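Local coordinates for protein lysozyme (Enterobacteria phage P1, PDB 1XJU) that hydrolyses the beta-1,4 glycosidic linkages of host peptidoglycan once released from the membrane, so that the infected cell lyses and phage escape, at residues H124-V129 and K145-C150. Sequence-based numbering, arbitrary orientation.
Sequences HLPDFV and KERQLC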
ATOM      1  N   HIS A 124      11.544  -3.274  -2.070  1.00  8.58           N
ATOM      2  CA  HIS A 124      11.318  -2.009  -1.376  1.00  9.61           C
ATOM      3  C   HIS A 124       9.974  -1.888  -0.707  1.00  9.85           C
ATOM      4  O   HIS A 124       9.695  -0.833  -0.108  1.00 10.23           O
ATOM      5  CB  HIS A 124      11.586  -0.849  -2.306  1.00 10.28           C
ATOM      6  CG  HIS A 124      13.053  -0.595  -2.481  1.00 10.84           C
ATOM      7  ND1 HIS A 124      13.776   0.194  -1.601  1.00 12.29           N
ATOM      8  CD2 HIS A 124      13.951  -1.094  -3.368  1.00 12.23           C
ATOM      9  CE1 HIS A 124      15.048   0.206  -1.966  1.00 13.08           C
ATOM     10  NE2 HIS A 124      15.179  -0.579  -3.018  1.00 14.00           N
ATOM     11  N   LEU A 125       9.118  -2.901  -0.774  1.00  8.77           N
ATOM     12  CA  LEU A 125       7.844  -2.837  -0.060  1.00  9.65           C
ATOM     13  C   LEU A 125       8.081  -2.543   1.419  1.00  9.86           C
ATOM     14  O   LEU A 125       7.332  -1.741   2.003  1.00 10.03           O
ATOM     15  CB  LEU A 125       7.022  -4.124  -0.310  1.00  8.86           C
ATOM     16  CG  LEU A 125       6.233  -4.029  -1.632  1.00  8.53           C
ATOM     17  CD1 LEU A 125       5.806  -5.382  -2.066  1.00  9.05           C
ATOM     18  CD2 LEU A 125       5.010  -3.141  -1.450  1.00  9.14           C
ATOM     19  N   PRO A 126       9.056  -3.170   2.087  1.00 10.89           N
ATOM     20  CA  PRO A 126       9.264  -2.859   3.510  1.00 12.39           C
ATOM     21  C   PRO A 126       9.806  -1.473   3.775  1.00 11.20           C
ATOM     22  O   PRO A 126      10.078  -1.149   4.982  1.00 13.28           O
ATOM     23  CB  PRO A 126      10.197  -3.999   4.005  1.00 13.10           C
ATOM     24  CG  PRO A 126       9.949  -5.080   2.975  1.00 12.51           C
ATOM     25  CD  PRO A 126       9.845  -4.354   1.667  1.00 11.38           C
ATOM     26  N   ASP A 127       9.892  -0.583   2.820  1.00 11.76           N
ATOM     27  CA  ASP A 127      10.223   0.818   3.052  1.00 13.14           C
ATOM     28  C   ASP A 127       9.013   1.586   3.584  1.00 13.99           C
ATOM     29  O   ASP A 127       9.160   2.791   3.924  1.00 17.88           O
ATOM     30  CB  ASP A 127      10.662   1.569   1.785  1.00 12.86           C
ATOM     31  CG  ASP A 127      11.947   1.063   1.208  1.00 13.12           C
ATOM     32  OD1 ASP A 127      12.662   0.286   1.927  1.00 16.18           O
ATOM     33  OD2 ASP A 127      12.300   1.515   0.125  1.00 13.03           O
ATOM     34  N   PHE A 128       7.835   0.967   3.632  1.00 12.22           N
ATOM     35  CA  PHE A 128       6.613   1.700   4.000  1.00 11.88           C
ATOM     36  C   PHE A 128       5.963   1.109   5.233  1.00 11.48           C
ATOM     37  O   PHE A 128       5.011   0.344   5.129  1.00 11.22           O
ATOM     38  CB  PHE A 128       5.642   1.734   2.802  1.00 12.02           C
ATOM     39  CG  PHE A 128       6.277   2.335   1.581  1.00 12.00           C
ATOM     40  CD1 PHE A 128       6.988   1.529   0.693  1.00 11.98           C
ATOM     41  CD2 PHE A 128       6.329   3.713   1.409  1.00 11.98           C
ATOM     42  CE1 PHE A 128       7.713   2.129  -0.327  1.00 11.38           C
ATOM     43  CE2 PHE A 128       7.016   4.281   0.400  1.00 12.86           C
ATOM     44  CZ  PHE A 128       7.714   3.480  -0.461  1.00 12.96           C
ATOM     45  N   VAL A 129       6.509   1.421   6.390  1.00 11.83           N
ATOM     46  CA  VAL A 129       6.083   0.815   7.624  1.00 12.73           C
ATOM     47  C   VAL A 129       5.703   1.834   8.677  1.00 13.44           C
ATOM     48  O   VAL A 129       5.520   1.464   9.856  1.00 14.61           O
ATOM     49  CB  VAL A 129       7.165  -0.182   8.166  1.00 14.60           C
ATOM     50  CG1 VAL A 129       7.365  -1.289   7.167  1.00 14.56           C
ATOM     51  CG2 VAL A 129       8.460   0.548   8.499  1.00 16.92           C
ATOM     52  N   LYS A 145       4.949  -9.763   3.988  1.00 10.80           N
ATOM     53  CA  LYS A 145       4.074 -10.709   3.363  1.00 11.47           C
ATOM     54  C   LYS A 145       3.733 -10.306   1.910  1.00 10.31           C
ATOM     55  O   LYS A 145       3.741 -11.144   0.990  1.00 10.36           O
ATOM     56  CB  LYS A 145       2.773 -10.878   4.147  1.00 11.89           C
ATOM     57  CG  LYS A 145       2.952 -11.562   5.460  1.00 12.46           C
ATOM     58  CD  LYS A 145       1.702 -11.680   6.242  1.00 15.92           C
ATOM     59  CE  LYS A 145       2.005 -12.352   7.578  1.00 20.28           C
ATOM     60  NZ  LYS A 145       2.478 -13.760   7.504  1.00 26.00           N
ATOM     61  N   GLU A 146       3.485  -9.038   1.667  1.00  8.93           N
ATOM     62  CA  GLU A 146       3.325  -8.575   0.305  1.00  8.75           C
ATOM     63  C   GLU A 146       4.569  -8.837  -0.522  1.00  8.84           C
ATOM     64  O   GLU A 146       4.445  -9.262  -1.698  1.00  9.42           O
ATOM     65  CB  GLU A 146       2.980  -7.066   0.284  1.00  8.60           C
ATOM     66  CG  GLU A 146       1.617  -6.702   0.830  1.00  9.01           C
ATOM     67  CD  GLU A 146       1.496  -5.235   1.094  1.00  8.73           C
ATOM     68  OE1 GLU A 146       0.343  -4.820   1.516  1.00  8.85           O
ATOM     69  OE2 GLU A 146       2.497  -4.527   1.023  1.00  9.01           O
ATOM     70  N   ARG A 147       5.741  -8.605   0.020  1.00  8.77           N
ATOM     71  CA  ARG A 147       6.985  -8.824  -0.708  1.00  9.65           C
ATOM     72  C   ARG A 147       7.128 -10.270  -1.133  1.00  9.82           C
ATOM     73  O   ARG A 147       7.515 -10.535  -2.261  1.00  9.70           O
ATOM     74  CB  ARG A 147       8.161  -8.360   0.122  1.00  9.58           C
ATOM     75  CG  ARG A 147       9.527  -8.765  -0.403  1.00 10.51           C
ATOM     76  CD  ARG A 147      10.657  -8.417   0.523  1.00 11.83           C
ATOM     77  NE  ARG A 147      10.664  -9.346   1.665  1.00 15.46           N
ATOM     78  CZ  ARG A 147      11.319  -9.137   2.826  1.00 16.48           C
ATOM     79  NH1 ARG A 147      11.172 -10.012   3.816  1.00 17.54           N
ATOM     80  NH2 ARG A 147      12.088  -8.067   3.024  1.00 17.18           N
ATOM     81  N   GLN A 148       6.801 -11.201  -0.269  1.00 10.13           N
ATOM     82  CA  GLN A 148       6.920 -12.597  -0.656  1.00 10.83           C
ATOM     83  C   GLN A 148       5.953 -12.966  -1.746  1.00 10.04           C
ATOM     84  O   GLN A 148       6.351 -13.745  -2.653  1.00 10.76           O
ATOM     85  CB  GLN A 148       6.801 -13.466   0.555  1.00 12.77           C
ATOM     86  CG  GLN A 148       8.002 -13.255   1.539  1.00 14.92           C
ATOM     87  CD  GLN A 148       9.436 -13.186   0.866  1.00 15.22           C
ATOM     88  OE1 GLN A 148      10.074 -12.117   0.845  1.00 17.24           O
ATOM     89  NE2 GLN A 148       9.912 -14.316   0.314  1.00 17.00           N
ATOM     90  N   LEU A 149       4.738 -12.455  -1.705  1.00 10.25           N
ATOM     91  CA  LEU A 149       3.840 -12.655  -2.824  1.00  9.71           C
ATOM     92  C   LEU A 149       4.416 -12.060  -4.111  1.00  9.43           C
ATOM     93  O   LEU A 149       4.479 -12.721  -5.149  1.00  9.78           O
ATOM     94  CB  LEU A 149       2.471 -12.043  -2.544  1.00 10.45           C
ATOM     95  CG  LEU A 149       1.522 -12.031  -3.729  1.00 11.12           C
ATOM     96  CD1 LEU A 149       1.240 -13.447  -4.252  1.00 11.55           C
ATOM     97  CD2 LEU A 149       0.195 -11.349  -3.330  1.00 11.01           C
ATOM     98  N   CYS A 150       4.864 -10.818  -4.011  1.00  8.82           N
ATOM     99  CA  CYS A 150       5.379 -10.057  -5.128  1.00  8.84           C
ATOM    100  C   CYS A 150       6.482 -10.813  -5.858  1.00  9.73           C
ATOM    101  O   CYS A 150       6.528 -10.826  -7.092  1.00  9.80           O
ATOM    102  CB  CYS A 150       5.867  -8.735  -4.524  1.00  9.21           C
ATOM    103  SG  CYS A 150       6.243  -7.368  -5.639  1.00  9.32           S
TER
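In the phage-type lysozyme fold of this family 24 glycosidase, the 3-10 turn at 125-127, between helix 118-123 and strand 130-131, packs on helix 137-151 through Leu125 and Pro126. CD1 of Leu125 lies against the helix backbone, 3.8 Å from Arg147 N, and also touches the side chains of Glu146 and Cys150, at 4.1 Å from Cys150 SG. A leucine suits this place because its two methyls divide the work: CD1 rests against Glu146, Arg147 and Cys150, while CD2 touches Glu146 OE2 at 3.8 Å, a van der Waals contact. The buried Glu146 carboxylate has polar partners outside the two segments: OE1 is hydrogen-bonded to Ser83 and in a salt bridge with Arg142, and OE2 is in a salt bridge with Arg143. Cys150 suits its position because its sulfur is apolar enough to pack against a methyl and also forms the disulfide with Cys122, tying the helix just before the turn to helix 137-151. Pro126, whose ring restricts the backbone of the tight turn, places CG 3.7 Å from Arg147 NH2, an oblique van der Waals contact, the two side chains crossing at about a right angle. Arg147 leaves the helix with CG anti to its backbone N (chi1 169°), then bends at chi3; its NE donates to Gln148 OE1 over 2.9 Å, with the acceptor 25° out of the guanidinium plane.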